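Local coordinates for protein beta-L-arabinobiosidase (Bacteroides thetaiotaomicron, PDB 5MQR) that hydrolyses glycosidic linkages in plant pectin as a beta-L-arabinobiosidase and arabinofuranosidase, and may also act as an exo-alpha-sialidase, at residues L859-L864 with F894-T899; T867-F872 with S880-E885; L922-R927 with C940-A945. One frame throughout, in Å; residues are numbered along the deposited sequence.

Contact 1 of 3, residues L859-L864 with F894-T899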
loop_
_atom_site.group_PDB
_atom_site.type_symbol
_atom_site.label_atom_id
_atom_site.label_comp_id
_atom_site.label_asym_id
_atom_site.label_seq_id
_atom_site.Cartn_x
_atom_site.Cartn_y
_atom_site.Cartn_z
ATOM N N LEU A 859 -46.599 7.685 -14.919
ATOM C CA LEU A 859 -47.612 8.011 -13.912
ATOM C C LEU A 859 -47.015 8.759 -12.726
ATOM O O LEU A 859 -47.605 9.720 -12.270
ATOM C CB LEU A 859 -48.354 6.774 -13.424
ATOM C CG LEU A 859 -49.321 6.155 -14.435
ATOM C CD1 LEU A 859 -49.770 4.789 -13.946
ATOM C CD2 LEU A 859 -50.533 7.043 -14.665
ATOM N N VAL A 860 -45.839 8.365 -12.250
ATOM C CA VAL A 860 -45.240 9.087 -11.134
ATOM C C VAL A 860 -44.904 10.518 -11.549
ATOM O O VAL A 860 -45.186 11.460 -10.808
ATOM C CB VAL A 860 -44.002 8.367 -10.547
ATOM C CG1 VAL A 860 -43.277 9.251 -9.534
ATOM C CG2 VAL A 860 -44.434 7.082 -9.872
ATOM N N GLU A 861 -44.302 10.671 -12.723
ATOM C CA GLU A 861 -43.832 11.985 -13.182
ATOM C C GLU A 861 -44.972 12.950 -13.470
ATOM O O GLU A 861 -44.878 14.141 -13.142
ATOM C CB GLU A 861 -42.956 11.849 -14.419
ATOM C CG GLU A 861 -41.582 11.279 -14.114
ATOM C CD GLU A 861 -40.663 11.307 -15.323
ATOM O OE1 GLU A 861 -41.152 11.154 -16.454
ATOM O OE2 GLU A 861 -39.447 11.487 -15.133
ATOM N N ASN A 862 -46.033 12.431 -14.084
ATOM C CA ASN A 862 -47.196 13.242 -14.428
ATOM C C ASN A 862 -48.134 13.473 -13.252
ATOM O O ASN A 862 -48.641 14.572 -13.095
ATOM C CB ASN A 862 -47.966 12.624 -15.610
ATOM C CG ASN A 862 -47.178 12.671 -16.926
ATOM O OD1 ASN A 862 -46.275 13.501 -17.125
ATOM N ND2 ASN A 862 -47.516 11.769 -17.830
ATOM N N ASP A 863 -48.362 12.451 -12.432
ATOM C CA ASP A 863 -49.400 12.503 -11.407
ATOM C C ASP A 863 -48.895 12.797 -9.999
ATOM O O ASP A 863 -49.645 13.359 -9.213
ATOM C CB ASP A 863 -50.192 11.195 -11.368
ATOM C CG ASP A 863 -50.983 10.934 -12.632
ATOM O OD1 ASP A 863 -50.858 11.668 -13.626
ATOM O OD2 ASP A 863 -51.772 9.987 -12.628
ATOM N N LEU A 864 -47.669 12.390 -9.643
ATOM C CA LEU A 864 -47.169 12.593 -8.267
ATOM C C LEU A 864 -46.274 13.811 -8.096
ATOM O O LEU A 864 -46.092 14.292 -6.978
ATOM C CB LEU A 864 -46.495 11.333 -7.736
ATOM C CG LEU A 864 -47.397 10.093 -7.724
ATOM C CD1 LEU A 864 -46.659 8.952 -7.038
ATOM C CD2 LEU A 864 -48.739 10.335 -7.050
ATOM N N PHE A 894 -34.581 4.461 -7.203
ATOM C CA PHE A 894 -34.631 3.563 -8.351
ATOM C C PHE A 894 -34.309 4.269 -9.650
ATOM O O PHE A 894 -34.621 3.761 -10.721
ATOM C CB PHE A 894 -36.012 2.900 -8.423
ATOM C CG PHE A 894 -36.434 2.273 -7.146
ATOM C CD1 PHE A 894 -36.059 0.980 -6.834
ATOM C CD2 PHE A 894 -37.177 2.980 -6.236
ATOM C CE1 PHE A 894 -36.428 0.400 -5.620
ATOM C CE2 PHE A 894 -37.556 2.411 -5.028
ATOM C CZ PHE A 894 -37.187 1.115 -4.717
ATOM N N ASN A 895 -33.664 5.424 -9.560
ATOM C CA ASN A 895 -33.361 6.255 -10.737
ATOM C C ASN A 895 -34.583 6.460 -11.658
ATOM O O ASN A 895 -34.466 6.433 -12.879
ATOM C CB ASN A 895 -32.177 5.653 -11.518
ATOM C CG ASN A 895 -30.918 5.553 -10.674
ATOM O OD1 ASN A 895 -30.298 6.552 -10.353
ATOM N ND2 ASN A 895 -30.555 4.356 -10.301
ATOM N N LEU A 896 -35.749 6.663 -11.048
ATOM C CA LEU A 896 -36.986 6.832 -11.807
ATOM C C LEU A 896 -37.021 8.129 -12.621
ATOM O O LEU A 896 -37.337 8.089 -13.813
ATOM C CB LEU A 896 -38.213 6.716 -10.881
ATOM C CG LEU A 896 -39.620 6.709 -11.479
ATOM C CD1 LEU A 896 -40.636 6.177 -10.474
ATOM C CD2 LEU A 896 -40.042 8.096 -11.930
ATOM N N PRO A 897 -36.746 9.288 -11.986
ATOM C CA PRO A 897 -36.992 10.523 -12.762
ATOM C C PRO A 897 -36.028 10.713 -13.926
ATOM O O PRO A 897 -34.935 10.164 -13.918
ATOM C CB PRO A 897 -36.812 11.637 -11.720
ATOM C CG PRO A 897 -37.056 10.943 -10.400
ATOM C CD PRO A 897 -36.391 9.608 -10.588
ATOM N N ASP A 898 -36.498 11.457 -14.922
ATOM C CA ASP A 898 -35.685 12.005 -15.995
ATOM C C ASP A 898 -34.613 12.954 -15.505
ATOM O O ASP A 898 -34.676 13.479 -14.387
ATOM C CB ASP A 898 -36.573 12.796 -16.986
ATOM C CG ASP A 898 -37.404 11.894 -17.847
ATOM O OD1 ASP A 898 -36.821 10.892 -18.311
ATOM O OD2 ASP A 898 -38.618 12.170 -18.061
ATOM N N THR A 899 -33.660 13.214 -16.398
ATOM C CA THR A 899 -32.535 14.111 -16.106
ATOM C C THR A 899 -32.891 15.597 -16.275
ATOM O O THR A 899 -32.050 16.459 -16.033
ATOM C CB THR A 899 -31.298 13.784 -16.990
ATOM O OG1 THR A 899 -31.634 13.958 -18.365
ATOM C CG2 THR A 899 -30.820 12.344 -16.773
#

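Contact 2 of 3, residues T867-F872 with S880-E885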
loop_
_atom_site.group_PDB
_atom_site.type_symbol
_atom_site.label_atom_id
_atom_site.label_comp_id
_atom_site.label_asym_id
_atom_site.label_seq_id
_atom_site.Cartn_x
_atom_site.Cartn_y
_atom_site.Cartn_z
ATOM N N THR A 867 -46.608 20.418 -8.864
ATOM C CA THR A 867 -45.981 21.544 -9.575
ATOM C C THR A 867 -45.958 22.851 -8.764
ATOM O O THR A 867 -45.149 23.722 -9.064
ATOM C CB THR A 867 -46.652 21.815 -10.949
ATOM O OG1 THR A 867 -48.061 21.882 -10.771
ATOM C CG2 THR A 867 -46.328 20.707 -11.960
ATOM N N ARG A 868 -46.834 22.997 -7.766
ATOM C CA ARG A 868 -46.787 24.164 -6.861
ATOM C C ARG A 868 -45.537 24.072 -5.972
ATOM O O ARG A 868 -44.756 25.016 -5.900
ATOM C CB ARG A 868 -48.082 24.319 -6.023
ATOM C CG ARG A 868 -49.249 24.913 -6.838
ATOM C CD ARG A 868 -50.677 24.832 -6.237
ATOM N NE ARG A 868 -51.006 23.655 -5.393
ATOM C CZ ARG A 868 -51.058 22.364 -5.784
ATOM N NH1 ARG A 868 -50.751 21.989 -7.032
ATOM N NH2 ARG A 868 -51.399 21.415 -4.904
ATOM N N HIS A 869 -45.342 22.912 -5.350
ATOM C CA HIS A 869 -44.187 22.665 -4.471
ATOM C C HIS A 869 -42.876 22.291 -5.166
ATOM O O HIS A 869 -41.803 22.440 -4.575
ATOM C CB HIS A 869 -44.523 21.554 -3.462
ATOM C CG HIS A 869 -45.464 21.980 -2.390
ATOM N ND1 HIS A 869 -45.968 21.102 -1.455
ATOM C CD2 HIS A 869 -45.993 23.191 -2.096
ATOM C CE1 HIS A 869 -46.750 21.757 -0.619
ATOM N NE2 HIS A 869 -46.795 23.023 -0.997
ATOM N N GLN A 870 -42.957 21.771 -6.389
ATOM C CA GLN A 870 -41.795 21.193 -7.069
ATOM C C GLN A 870 -41.185 20.081 -6.214
ATOM O O GLN A 870 -40.097 20.196 -5.661
ATOM C CB GLN A 870 -40.787 22.281 -7.462
ATOM C CG GLN A 870 -41.404 23.379 -8.309
ATOM C CD GLN A 870 -40.392 24.414 -8.720
ATOM O OE1 GLN A 870 -39.488 24.153 -9.517
ATOM N NE2 GLN A 870 -40.533 25.602 -8.174
ATOM N N PHE A 871 -41.937 18.998 -6.113
ATOM C CA PHE A 871 -41.625 17.906 -5.208
ATOM C C PHE A 871 -42.612 16.751 -5.448
ATOM O O PHE A 871 -43.808 16.984 -5.705
ATOM C CB PHE A 871 -41.738 18.385 -3.751
ATOM C CG PHE A 871 -40.880 17.627 -2.809
ATOM C CD1 PHE A 871 -39.526 17.929 -2.689
ATOM C CD2 PHE A 871 -41.402 16.586 -2.068
ATOM C CE1 PHE A 871 -38.711 17.206 -1.829
ATOM C CE2 PHE A 871 -40.595 15.862 -1.204
ATOM C CZ PHE A 871 -39.248 16.174 -1.085
ATOM N N PHE A 872 -42.106 15.521 -5.395
ATOM C CA PHE A 872 -42.944 14.340 -5.530
ATOM C C PHE A 872 -43.674 14.115 -4.236
ATOM O O PHE A 872 -43.057 14.061 -3.182
ATOM C CB PHE A 872 -42.128 13.089 -5.851
ATOM C CG PHE A 872 -41.586 13.069 -7.242
ATOM C CD1 PHE A 872 -42.424 12.828 -8.312
ATOM C CD2 PHE A 872 -40.225 13.276 -7.483
ATOM C CE1 PHE A 872 -41.925 12.807 -9.599
ATOM C CE2 PHE A 872 -39.719 13.238 -8.776
ATOM C CZ PHE A 872 -40.575 13.004 -9.835
ATOM N N SER A 880 -53.352 16.682 -4.414
ATOM C CA SER A 880 -52.091 16.394 -3.730
ATOM C C SER A 880 -52.250 16.518 -2.223
ATOM O O SER A 880 -53.104 17.255 -1.743
ATOM C CB SER A 880 -50.990 17.340 -4.191
ATOM O OG SER A 880 -49.740 16.896 -3.713
ATOM N N ALA A 881 -51.429 15.788 -1.483
ATOM C CA ALA A 881 -51.392 15.921 -0.038
ATOM C C ALA A 881 -50.776 17.246 0.381
ATOM O O ALA A 881 -50.961 17.644 1.525
ATOM C CB ALA A 881 -50.638 14.773 0.596
ATOM N N ASN A 882 -50.061 17.913 -0.535
ATOM C CA ASN A 882 -49.448 19.214 -0.279
ATOM C C ASN A 882 -48.594 19.196 0.976
ATOM O O ASN A 882 -48.757 20.045 1.856
ATOM C CB ASN A 882 -50.504 20.315 -0.183
ATOM C CG ASN A 882 -51.152 20.607 -1.510
ATOM O OD1 ASN A 882 -50.492 20.640 -2.554
ATOM N ND2 ASN A 882 -52.447 20.845 -1.481
ATOM N N VAL A 883 -47.726 18.180 1.052
ATOM C CA VAL A 883 -46.705 18.066 2.073
ATOM C C VAL A 883 -45.467 17.408 1.465
ATOM O O VAL A 883 -45.552 16.349 0.828
ATOM C CB VAL A 883 -47.216 17.297 3.320
ATOM C CG1 VAL A 883 -47.716 15.898 2.987
ATOM C CG2 VAL A 883 -46.139 17.263 4.405
ATOM N N ARG A 884 -44.326 18.064 1.625
ATOM C CA ARG A 884 -43.059 17.495 1.215
ATOM C C ARG A 884 -42.607 16.525 2.306
ATOM O O ARG A 884 -42.428 16.929 3.478
ATOM C CB ARG A 884 -42.003 18.573 1.013
ATOM C CG ARG A 884 -42.330 19.628 -0.031
ATOM C CD ARG A 884 -41.114 20.515 -0.222
ATOM N NE ARG A 884 -41.314 21.597 -1.183
ATOM C CZ ARG A 884 -42.003 22.718 -0.961
ATOM N NH1 ARG A 884 -42.612 22.940 0.204
ATOM N NH2 ARG A 884 -42.093 23.621 -1.928
ATOM N N GLU A 885 -42.440 15.263 1.925
ATOM C CA GLU A 885 -42.001 14.208 2.854
ATOM C C GLU A 885 -40.742 13.542 2.325
ATOM O O GLU A 885 -40.413 13.669 1.157
ATOM C CB GLU A 885 -43.113 13.167 3.057
ATOM C CG GLU A 885 -44.371 13.722 3.718
ATOM C CD GLU A 885 -45.540 12.748 3.705
ATOM O OE1 GLU A 885 -45.916 12.233 2.622
ATOM O OE2 GLU A 885 -46.089 12.492 4.796
HETATM O O HOH W 1 -39.377 21.471 -3.303
HETATM O O HOH W 2 -43.486 13.876 -0.349
#

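Contact 3 of 3, residues L922-R927 with C940-A945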
loop_
_atom_site.group_PDB
_atom_site.type_symbol
_atom_site.label_atom_id
_atom_site.label_comp_id
_atom_site.label_asym_id
_atom_site.label_seq_id
_atom_site.Cartn_x
_atom_site.Cartn_y
_atom_site.Cartn_z
ATOM N N LEU A 922 -31.903 14.004 8.867
ATOM C CA LEU A 922 -32.967 14.233 7.891
ATOM C C LEU A 922 -34.308 13.854 8.484
ATOM O O LEU A 922 -34.473 12.738 9.001
ATOM C CB LEU A 922 -32.732 13.404 6.623
ATOM C CG LEU A 922 -31.434 13.732 5.886
ATOM C CD1 LEU A 922 -31.059 12.602 4.958
ATOM C CD2 LEU A 922 -31.520 15.029 5.110
ATOM N N THR A 923 -35.252 14.788 8.423
ATOM C CA THR A 923 -36.592 14.576 8.947
ATOM C C THR A 923 -37.384 13.741 7.931
ATOM O O THR A 923 -36.960 13.581 6.765
ATOM C CB THR A 923 -37.294 15.910 9.180
ATOM O OG1 THR A 923 -37.198 16.700 7.989
ATOM C CG2 THR A 923 -36.672 16.669 10.344
ATOM N N THR A 924 -38.489 13.161 8.401
ATOM C CA THR A 924 -39.417 12.418 7.536
ATOM C C THR A 924 -40.458 13.310 6.868
ATOM O O THR A 924 -41.175 12.844 5.995
ATOM C CB THR A 924 -40.155 11.308 8.293
ATOM O OG1 THR A 924 -40.462 11.743 9.627
ATOM C CG2 THR A 924 -39.307 10.053 8.337
ATOM N N ALA A 925 -40.528 14.576 7.273
ATOM C CA ALA A 925 -41.468 15.535 6.718
ATOM C C ALA A 925 -40.864 16.912 6.840
ATOM O O ALA A 925 -40.058 17.181 7.744
ATOM C CB ALA A 925 -42.798 15.479 7.464
ATOM N N GLU A 926 -41.223 17.787 5.922
ATOM C CA GLU A 926 -40.635 19.116 5.914
ATOM C C GLU A 926 -40.954 19.851 7.220
ATOM O O GLU A 926 -42.095 19.877 7.669
ATOM C CB GLU A 926 -41.098 19.910 4.686
ATOM C CG GLU A 926 -42.607 20.121 4.604
ATOM C CD GLU A 926 -43.045 20.818 3.352
ATOM O OE1 GLU A 926 -42.243 21.555 2.736
ATOM O OE2 GLU A 926 -44.225 20.626 2.997
ATOM N N ARG A 927 -39.940 20.463 7.815
ATOM C CA ARG A 927 -40.086 21.100 9.130
ATOM C C ARG A 927 -41.053 22.303 9.145
ATOM O O ARG A 927 -41.656 22.596 10.186
ATOM C CB ARG A 927 -38.716 21.477 9.666
ATOM C CG ARG A 927 -37.872 20.241 9.937
ATOM C CD ARG A 927 -36.464 20.596 10.353
ATOM N NE ARG A 927 -36.415 21.088 11.723
ATOM C CZ ARG A 927 -35.426 21.817 12.250
ATOM N NH1 ARG A 927 -34.355 22.177 11.535
ATOM N NH2 ARG A 927 -35.511 22.200 13.516
ATOM N N CYS A 940 -44.222 5.639 17.661
ATOM C CA CYS A 940 -43.780 5.463 16.262
ATOM C C CYS A 940 -44.566 6.275 15.236
ATOM O O CYS A 940 -45.373 5.720 14.492
ATOM C CB CYS A 940 -43.742 3.972 15.887
ATOM S SG CYS A 940 -42.675 2.999 16.971
ATOM N N GLU A 941 -44.286 7.576 15.184
ATOM C CA GLU A 941 -44.975 8.503 14.291
ATOM C C GLU A 941 -44.035 8.953 13.170
ATOM O O GLU A 941 -42.879 9.278 13.434
ATOM C CB GLU A 941 -45.477 9.732 15.052
ATOM C CG GLU A 941 -46.204 9.441 16.360
ATOM C CD GLU A 941 -45.271 9.192 17.557
ATOM O OE1 GLU A 941 -44.064 9.583 17.507
ATOM O OE2 GLU A 941 -45.751 8.589 18.553
ATOM N N TRP A 942 -44.563 9.027 11.945
ATOM C CA TRP A 942 -43.778 9.341 10.741
ATOM C C TRP A 942 -44.063 10.744 10.187
ATOM O O TRP A 942 -43.786 11.035 9.014
ATOM C CB TRP A 942 -44.031 8.281 9.669
ATOM C CG TRP A 942 -43.347 6.992 9.939
ATOM C CD1 TRP A 942 -43.667 6.074 10.887
ATOM C CD2 TRP A 942 -42.215 6.458 9.228
ATOM N NE1 TRP A 942 -42.793 5.007 10.826
ATOM C CE2 TRP A 942 -41.896 5.219 9.820
ATOM C CE3 TRP A 942 -41.451 6.905 8.148
ATOM C CZ2 TRP A 942 -40.864 4.417 9.358
ATOM C CZ3 TRP A 942 -40.408 6.123 7.714
ATOM C CH2 TRP A 942 -40.130 4.888 8.309
ATOM N N ASP A 943 -44.534 11.626 11.066
ATOM C CA ASP A 943 -44.851 13.006 10.692
ATOM C C ASP A 943 -43.720 13.991 10.983
ATOM O O ASP A 943 -43.977 15.181 11.234
ATOM C CB ASP A 943 -46.186 13.462 11.330
ATOM C CG ASP A 943 -46.169 13.456 12.845
ATOM O OD1 ASP A 943 -45.293 12.786 13.470
ATOM O OD2 ASP A 943 -47.068 14.147 13.407
ATOM N N GLY A 944 -42.470 13.530 10.923
ATOM C CA GLY A 944 -41.347 14.456 11.028
ATOM C C GLY A 944 -40.078 13.961 11.684
ATOM O O GLY A 944 -38.995 14.351 11.271
ATOM N N ALA A 945 -40.201 13.114 12.700
ATOM C CA ALA A 945 -39.041 12.593 13.425
ATOM C C ALA A 945 -38.069 11.889 12.483
ATOM O O ALA A 945 -38.447 11.525 11.367
ATOM C CB ALA A 945 -39.506 11.632 14.524
#

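Contact 1 of 3, residues L859-L864 with F894-T899
Glu861 reaches from its helix to the backbone of Asp898, whose N donates to OE2 over 3.0 Å. An N-H...O angle of 163° makes the bond nearly straight, and the donor approaches almost in line with the C-O bond of the carboxylate. Beyond CG the glutamate chain is extended (chi2 -173°), which carries OE2 past the flank of Leu896 to the loop. The Asp898 and Glu861 side chains cross at about a right angle, their carboxylate planes tilted to each other. Asp898 OD2 stands 3.1 Å from Glu861 OE2 and 3.2 Å from Glu861 OE1, and these are acceptor pairs without a bond between them. Such proximity would be expected to favour proton uptake by one of the acids, although the salt bridge from Lys857 to Asp898 OD1 should offset part of the repulsion.

Next to these polar groups, both methyls of Leu896 pack on Val860. CD1 lies 4.0 Å from Val860 CG2, while CD2 also comes alongside Glu861 CG at 4.2 Å, the leucine and glutamate chains running past each other in opposite directions. Leu896 CG stands anti to its own N (chi1 -173°), which directs this fork at the helix.

The second shell comes from neighbouring helices: Leu896 also rests on Tyr827 and Val860 on Asn823, both of helix 820-839, and Tyr903 touches Glu861 and Pro897. The loop starts where helix 890-893 ends, with Leu896 N bonded to Pro891 O and Asn895 N to Trp892 O. With Asn895 at positive phi as the C-prime residue, this is a Schellman motif, from which the chain turns to pack on helix 843-864.

Contact 2 of 3, residues T867-F872 with S880-E885
His869 O accepts a hydrogen bond from Arg884 NH2 at 2.9 Å. The donor lies in the carbonyl plane on a lone pair, but the N-H...O angle of 144° and a tilt of the oxygen from the guanidinium plane leave the bond bent. The same guanidinium lies flat on the imidazole of His869 as a stack, centres 4.2 Å apart and planes 21° from parallel, with NH1 over the ring centre. A hydrogen bond between His869 ND1 and Glu873 OE2 fixes the rotation of the ring, and ring atom CE1 comes edge-on to the Asn882 backbone, 3.5 Å from its C.

Water 1 takes the third nitrogen: it accepts from Arg884 NE at 2.9 Å and lies 2.8 Å from Gln870 O. The chain stays extended from CG to NE (chi3 -179°), so one side chain spans both His869 and Phe871. Its CB sits over the Phe871 face, 3.9 Å from the ring centroid, in a CH-pi contact. At the rim of that ring, in its plane, Glu885 O approaches CE2 to 3.2 Å. Water 2 lies between the backbones here, accepting from Glu885 N and standing 2.9 Å from Phe872 O.

Outside the two segments, Arg884 NH1 forms a salt bridge with Glu926, while Asn866 ND2 bonds Asn882 OD1. The guanidinium is thus held by charge, ring face, carbonyl and water together. Segment 867-872 supplies the turn and second strand of a short hairpin, strands 865-866 and 871-872, and segment 880-885 packs back on it. In this hairpin Gln870, at positive phi, and Phe871 both face Asn866: a G1 beta bulge.

Contact 3 of 3, residues L922-R927 with C940-A945
Thr924 and Gly944 meet within the MGH1-like glycoside hydrolase domain, a family built on an alpha/alpha barrel, where two loop segments before helix 948-964 come together. Their backbones close in tightly: the CA atoms of Ala925 and Gly944 are 4.4 Å apart, and Ala925 N is 3.8 Å from Gly944 CA. Thr924 N donates to Gly944 O over 3.1 Å at 154°, the donor standing well above the carbonyl plane rather than on a lone pair. The hydroxyl does more. OG1 gives its proton to Ala945 O at 2.7 Å, in the carbonyl plane and on a lone pair, and receives a weak, bent bond from Gly944 N at 3.0 Å. With chi1 at 37°, OG1 sits between its own N and carbonyl carbon, facing the backbone of 942-945. Gly944 has a phi of 148°, and at its backbone angles a CB would press on the carbonyl O of Asp943.

The Trp942 side is looser and apolar. Thr924 CG2 comes obliquely to the Trp942 indole at CE3, 3.8 Å away, the side chains crossing at about a right angle; Trp942 itself stacks on Trp947 and, like Thr924, touches Ala950 of helix 948-964. Ala925 CB only reaches the Asp943 backbone; Asp943 CB points away from the other segment, and its carboxylate pairs with Arg935. Beside the Thr924 bonds, Gly944 O lies 3.1 Å from Thr923 CB, and Thr923 OG1 bonds Ala925 O at 2.9 Å.

Overall arrangement
All three contacts lie in the MGH1-like glycoside hydrolase range, on one side of the chain's centre. Along the chain contact 2 is nested inside the loop closed by contact 1, and contact 3 follows. The centres of contacts 1 and 2 are 13 Å apart, those of 2 and 3 are 15 Å apart, and contacts 1 and 3 do not touch, so contact 2 is the bridge. It meets contact 1 where Phe872 packs on helix 843-864 and Pro897, and contact 3 through a salt bridge and through Glu885 CB against Thr924 O. Helix 843-864, the hairpin and the loops before helix 948-964 thereby form one continuous packed region of the domain.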